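PDB 4YAR: 2-hydroxyethylphosphonate dioxygenase from Streptomyces viridochromogenes, which uses non-heme iron and O2 to cleave 2-hydroxyethylphosphonate into hydroxymethylphosphonate and formate during biosynthesis of the antibiotic phosphinothricin tripeptide. Local coordinates for residues Pro123-Asn137 with Thr170-Tyr184. The protein carries 1 engineered substitution. Numbering follows the deposited sequence.
Engineered in segment 170-184: His176 (natural residue Glu). With CD (cadmium ion), chain B; CD (cadmium ion), chain E.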
# COMPACT_ATOMS: atom_id res chain seq x y z
N PRO A 123 26.18 8.42 -9.13
CA PRO A 123 25.73 7.96 -7.85
C PRO A 123 25.62 6.41 -7.80
O PRO A 123 24.88 5.82 -8.56
CB PRO A 123 24.33 8.60 -7.69
CG PRO A 123 23.84 8.82 -9.09
CD PRO A 123 25.11 9.07 -9.91
N ALA A 124 26.31 5.80 -6.86
CA ALA A 124 26.40 4.36 -6.78
C ALA A 124 25.00 3.85 -6.47
O ALA A 124 24.27 4.49 -5.72
CB ALA A 124 27.42 3.94 -5.70
N LEU A 125 24.64 2.74 -7.10
CA LEU A 125 23.28 2.18 -6.93
C LEU A 125 23.05 1.50 -5.60
O LEU A 125 23.98 0.99 -4.98
CB LEU A 125 23.00 1.18 -8.06
CG LEU A 125 22.88 1.78 -9.46
CD1 LEU A 125 23.00 0.64 -10.45
CD2 LEU A 125 21.58 2.51 -9.70
N ASN A 126 21.79 1.49 -5.11
CA ASN A 126 21.42 0.58 -4.03
C ASN A 126 21.06 -0.81 -4.59
O ASN A 126 21.16 -1.04 -5.80
CB ASN A 126 20.29 1.17 -3.18
CG ASN A 126 18.96 1.26 -3.91
OD1 ASN A 126 18.75 0.62 -4.92
ND2 ASN A 126 18.03 2.07 -3.35
N ASN A 127 20.61 -1.70 -3.73
CA ASN A 127 20.19 -3.05 -4.14
C ASN A 127 18.76 -3.19 -4.68
O ASN A 127 18.41 -4.21 -5.28
CB ASN A 127 20.31 -4.02 -2.95
CG ASN A 127 21.72 -4.08 -2.38
OD1 ASN A 127 21.90 -4.19 -1.16
ND2 ASN A 127 22.73 -3.99 -3.26
N GLY A 128 17.90 -2.21 -4.46
CA GLY A 128 16.46 -2.39 -4.85
C GLY A 128 15.69 -3.02 -3.69
O GLY A 128 16.29 -3.55 -2.78
N HIS A 129 14.37 -2.99 -3.71
CA HIS A 129 13.56 -3.54 -2.66
C HIS A 129 12.22 -3.96 -3.26
O HIS A 129 11.85 -3.52 -4.33
CB HIS A 129 13.39 -2.56 -1.50
CG HIS A 129 13.13 -1.15 -1.89
ND1 HIS A 129 11.93 -0.75 -2.42
CD2 HIS A 129 13.88 -0.03 -1.77
CE1 HIS A 129 11.98 0.54 -2.68
NE2 HIS A 129 13.16 1.01 -2.29
N LEU A 130 11.53 -4.85 -2.61
CA LEU A 130 10.29 -5.38 -3.15
C LEU A 130 9.25 -4.28 -3.33
O LEU A 130 8.56 -4.24 -4.35
CB LEU A 130 9.70 -6.37 -2.19
CG LEU A 130 8.36 -7.02 -2.54
CD1 LEU A 130 8.43 -7.68 -3.91
CD2 LEU A 130 8.00 -7.97 -1.42
N GLU A 131 9.17 -3.40 -2.35
CA GLU A 131 8.15 -2.36 -2.37
C GLU A 131 8.28 -1.40 -3.55
O GLU A 131 9.38 -0.85 -3.87
CB GLU A 131 8.13 -1.61 -1.06
CG GLU A 131 7.67 -2.45 0.10
CD GLU A 131 8.69 -3.48 0.59
OE1 GLU A 131 9.90 -3.35 0.29
OE2 GLU A 131 8.22 -4.42 1.25
N PRO A 132 7.11 -1.09 -4.15
CA PRO A 132 7.06 -0.03 -5.15
C PRO A 132 7.06 1.32 -4.38
O PRO A 132 6.76 1.33 -3.19
CB PRO A 132 5.72 -0.29 -5.83
CG PRO A 132 4.87 -0.90 -4.79
CD PRO A 132 5.76 -1.56 -3.78
N ALA A 133 7.47 2.40 -5.01
CA ALA A 133 7.44 3.71 -4.34
C ALA A 133 7.05 4.84 -5.29
O ALA A 133 7.36 4.79 -6.47
CB ALA A 133 8.78 4.01 -3.72
N ILE A 134 6.41 5.88 -4.74
CA ILE A 134 6.30 7.16 -5.44
C ILE A 134 7.49 7.98 -4.92
O ILE A 134 7.75 8.01 -3.71
CB ILE A 134 4.93 7.90 -5.19
CG1 ILE A 134 3.72 7.24 -5.91
CG2 ILE A 134 4.98 9.37 -5.62
CD1 ILE A 134 2.34 7.72 -5.45
N THR A 135 8.20 8.64 -5.83
CA THR A 135 9.30 9.51 -5.53
C THR A 135 9.03 10.85 -6.16
O THR A 135 8.60 10.97 -7.34
CB THR A 135 10.67 9.00 -6.05
OG1 THR A 135 10.88 7.65 -5.56
CG2 THR A 135 11.79 9.92 -5.59
N VAL A 136 9.16 11.85 -5.33
CA VAL A 136 8.92 13.25 -5.75
C VAL A 136 10.09 14.12 -5.33
O VAL A 136 10.58 14.03 -4.21
CB VAL A 136 7.56 13.77 -5.24
CG1 VAL A 136 7.45 13.73 -3.74
CG2 VAL A 136 7.22 15.14 -5.83
N ASN A 137 10.47 15.01 -6.23
CA ASN A 137 11.50 15.99 -5.96
C ASN A 137 10.91 17.19 -5.22
O ASN A 137 10.03 17.91 -5.70
CB ASN A 137 12.23 16.44 -7.21
CG ASN A 137 13.48 17.31 -6.93
OD1 ASN A 137 13.85 17.64 -5.76
ND2 ASN A 137 14.20 17.65 -8.00
N THR A 170 5.89 20.71 -6.23
CA THR A 170 7.27 20.88 -5.85
C THR A 170 8.26 20.49 -6.97
O THR A 170 9.38 21.06 -7.08
CB THR A 170 7.61 20.09 -4.56
OG1 THR A 170 7.53 18.66 -4.80
CG2 THR A 170 6.67 20.48 -3.44
N GLY A 171 7.86 19.53 -7.81
CA GLY A 171 8.76 18.89 -8.77
C GLY A 171 8.16 17.69 -9.49
O GLY A 171 7.03 17.35 -9.28
N ASP A 172 8.95 17.12 -10.35
CA ASP A 172 8.59 15.91 -11.06
C ASP A 172 8.39 14.77 -10.06
O ASP A 172 9.02 14.74 -8.95
CB ASP A 172 9.72 15.50 -12.04
CG ASP A 172 9.89 16.41 -13.29
OD1 ASP A 172 9.07 17.27 -13.63
OD2 ASP A 172 10.98 16.28 -13.94
N SER A 173 7.60 13.77 -10.47
CA SER A 173 7.43 12.56 -9.69
C SER A 173 7.39 11.37 -10.59
O SER A 173 7.08 11.50 -11.76
CB SER A 173 6.15 12.62 -8.81
OG SER A 173 5.01 12.87 -9.62
N TYR A 174 7.69 10.22 -10.04
CA TYR A 174 7.53 8.98 -10.75
C TYR A 174 7.34 7.79 -9.80
O TYR A 174 7.69 7.84 -8.59
CB TYR A 174 8.72 8.71 -11.69
CG TYR A 174 9.97 8.19 -10.99
CD1 TYR A 174 10.73 8.98 -10.13
CD2 TYR A 174 10.39 6.87 -11.21
CE1 TYR A 174 11.84 8.47 -9.49
CE2 TYR A 174 11.50 6.37 -10.60
CZ TYR A 174 12.25 7.15 -9.76
OH TYR A 174 13.34 6.56 -9.13
N VAL A 175 6.91 6.68 -10.39
CA VAL A 175 6.76 5.45 -9.67
C VAL A 175 7.88 4.53 -10.07
O VAL A 175 8.04 4.20 -11.25
CB VAL A 175 5.47 4.72 -9.95
CG1 VAL A 175 5.50 3.40 -9.17
CG2 VAL A 175 4.32 5.59 -9.53
N HIS A 176 8.54 4.08 -9.01
CA HIS A 176 9.68 3.22 -9.09
C HIS A 176 9.11 1.81 -9.10
O HIS A 176 8.21 1.43 -8.30
CB HIS A 176 10.63 3.52 -7.91
CG HIS A 176 11.90 2.75 -7.94
ND1 HIS A 176 12.73 2.72 -9.04
CD2 HIS A 176 12.49 1.96 -7.01
CE1 HIS A 176 13.77 1.94 -8.78
NE2 HIS A 176 13.66 1.50 -7.54
N PRO A 177 9.58 1.02 -10.06
CA PRO A 177 9.06 -0.32 -10.02
C PRO A 177 9.72 -1.17 -8.91
O PRO A 177 10.81 -0.86 -8.47
CB PRO A 177 9.42 -0.87 -11.40
CG PRO A 177 10.59 -0.08 -11.89
CD PRO A 177 10.53 1.24 -11.18
N SER A 178 9.01 -2.19 -8.47
CA SER A 178 9.53 -3.18 -7.54
C SER A 178 10.89 -3.74 -8.00
O SER A 178 11.09 -3.98 -9.15
CB SER A 178 8.51 -4.30 -7.43
OG SER A 178 9.13 -5.52 -7.11
N TYR A 179 11.83 -3.81 -7.06
CA TYR A 179 13.13 -4.39 -7.22
C TYR A 179 14.16 -3.66 -8.05
O TYR A 179 15.31 -4.03 -8.01
CB TYR A 179 13.05 -5.89 -7.61
CG TYR A 179 12.71 -6.80 -6.44
CD1 TYR A 179 13.37 -6.67 -5.20
CD2 TYR A 179 11.79 -7.84 -6.59
CE1 TYR A 179 13.08 -7.52 -4.13
CE2 TYR A 179 11.49 -8.70 -5.55
CZ TYR A 179 12.14 -8.54 -4.33
OH TYR A 179 11.83 -9.37 -3.30
N CYS A 180 13.78 -2.56 -8.71
CA CYS A 180 14.70 -1.79 -9.53
C CYS A 180 15.72 -1.10 -8.62
O CYS A 180 15.33 -0.37 -7.71
CB CYS A 180 13.95 -0.73 -10.36
SG CYS A 180 14.88 -0.08 -11.78
N PRO A 181 17.02 -1.34 -8.84
CA PRO A 181 18.01 -0.59 -8.05
C PRO A 181 17.97 0.88 -8.47
O PRO A 181 17.74 1.17 -9.65
CB PRO A 181 19.33 -1.19 -8.48
CG PRO A 181 18.98 -2.57 -8.93
CD PRO A 181 17.67 -2.40 -9.62
N HIS A 182 18.20 1.78 -7.53
CA HIS A 182 18.06 3.20 -7.84
C HIS A 182 19.00 4.03 -7.01
O HIS A 182 19.49 3.58 -5.93
CB HIS A 182 16.60 3.67 -7.66
CG HIS A 182 15.95 3.16 -6.43
ND1 HIS A 182 15.63 1.83 -6.27
CD2 HIS A 182 15.56 3.78 -5.29
CE1 HIS A 182 15.05 1.66 -5.09
NE2 HIS A 182 15.02 2.84 -4.48
N SER A 183 19.33 5.21 -7.52
CA SER A 183 20.05 6.19 -6.70
C SER A 183 19.92 7.53 -7.32
O SER A 183 19.39 7.67 -8.44
CB SER A 183 21.56 5.85 -6.59
OG SER A 183 22.12 5.72 -7.89
N TYR A 184 20.41 8.56 -6.62
CA TYR A 184 20.23 9.94 -7.08
C TYR A 184 21.48 10.77 -6.82
O TYR A 184 22.13 10.53 -5.81
CB TYR A 184 19.06 10.57 -6.28
CG TYR A 184 17.79 9.77 -6.40
CD1 TYR A 184 16.94 9.90 -7.50
CD2 TYR A 184 17.43 8.88 -5.44
CE1 TYR A 184 15.77 9.13 -7.61
CE2 TYR A 184 16.27 8.11 -5.53
CZ TYR A 184 15.45 8.24 -6.61
OH TYR A 184 14.32 7.47 -6.68
CD CD B . 14.01 3.14 -2.33
CD CD E . 10.53 -5.00 1.86
O HOH W 1 13.54 -1.25 -5.69
O HOH W 2 12.91 3.81 -0.55
O HOH W 3 14.50 5.58 -2.41
O HOH W 4 11.77 3.67 -2.81
O HOH W 5 15.88 2.50 -1.01
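His129 and His182 both hold CG between the backbone N and the carbonyl carbon (chi1 43° in each), which swings two rings whose CB atoms start out away from the opposite segment back onto one cadmium ion. This is the metal centre of a cupin-like beta-barrel domain, and the two histidines are the iron ligands of the enzyme. NE2 of His129 lies 2.3 Å from the cadmium ion and NE2 of His182 2.4 Å, with four waters completing the shell; the ring planes stand at 90°. The ND1 bond to Cys180 O, nearly in the ring plane, fixes the rotation of the His182 ring; separately, its backbone N donates to Asn126 OD1 (2.9 Å), and ND2 of Asn126, a substrate-binding residue, lies over one ring face. The same OD1 takes Gly128 N from the other side of the amide plane, closing an Asx turn, while Asn126 N returns a bond to His182 O. The engineered His176, glutamate in nature, is modelled in two conformers, so its close approach to the His182 ring is doubtful. Strands 133-137 and 173-176 pair antiparallel at the edge of a sheet, Thr135 and Tyr174 exchanging two backbone bonds. On the face carrying these two side chains, Tyr174 OH and Tyr184 OH, the latter from strand 183-186, share a 2.8 Å hydrogen bond, and Trp147 also binds the Tyr174 hydroxyl; on the other face, Ile134 CG1 meets Val175 CG2. At the type II turn from Pro177 to Cys180, Tyr179 N binds His129 O (2.7 Å), and CA of Leu130 rests over the Tyr179 ring, 3.9 Å from its centroid.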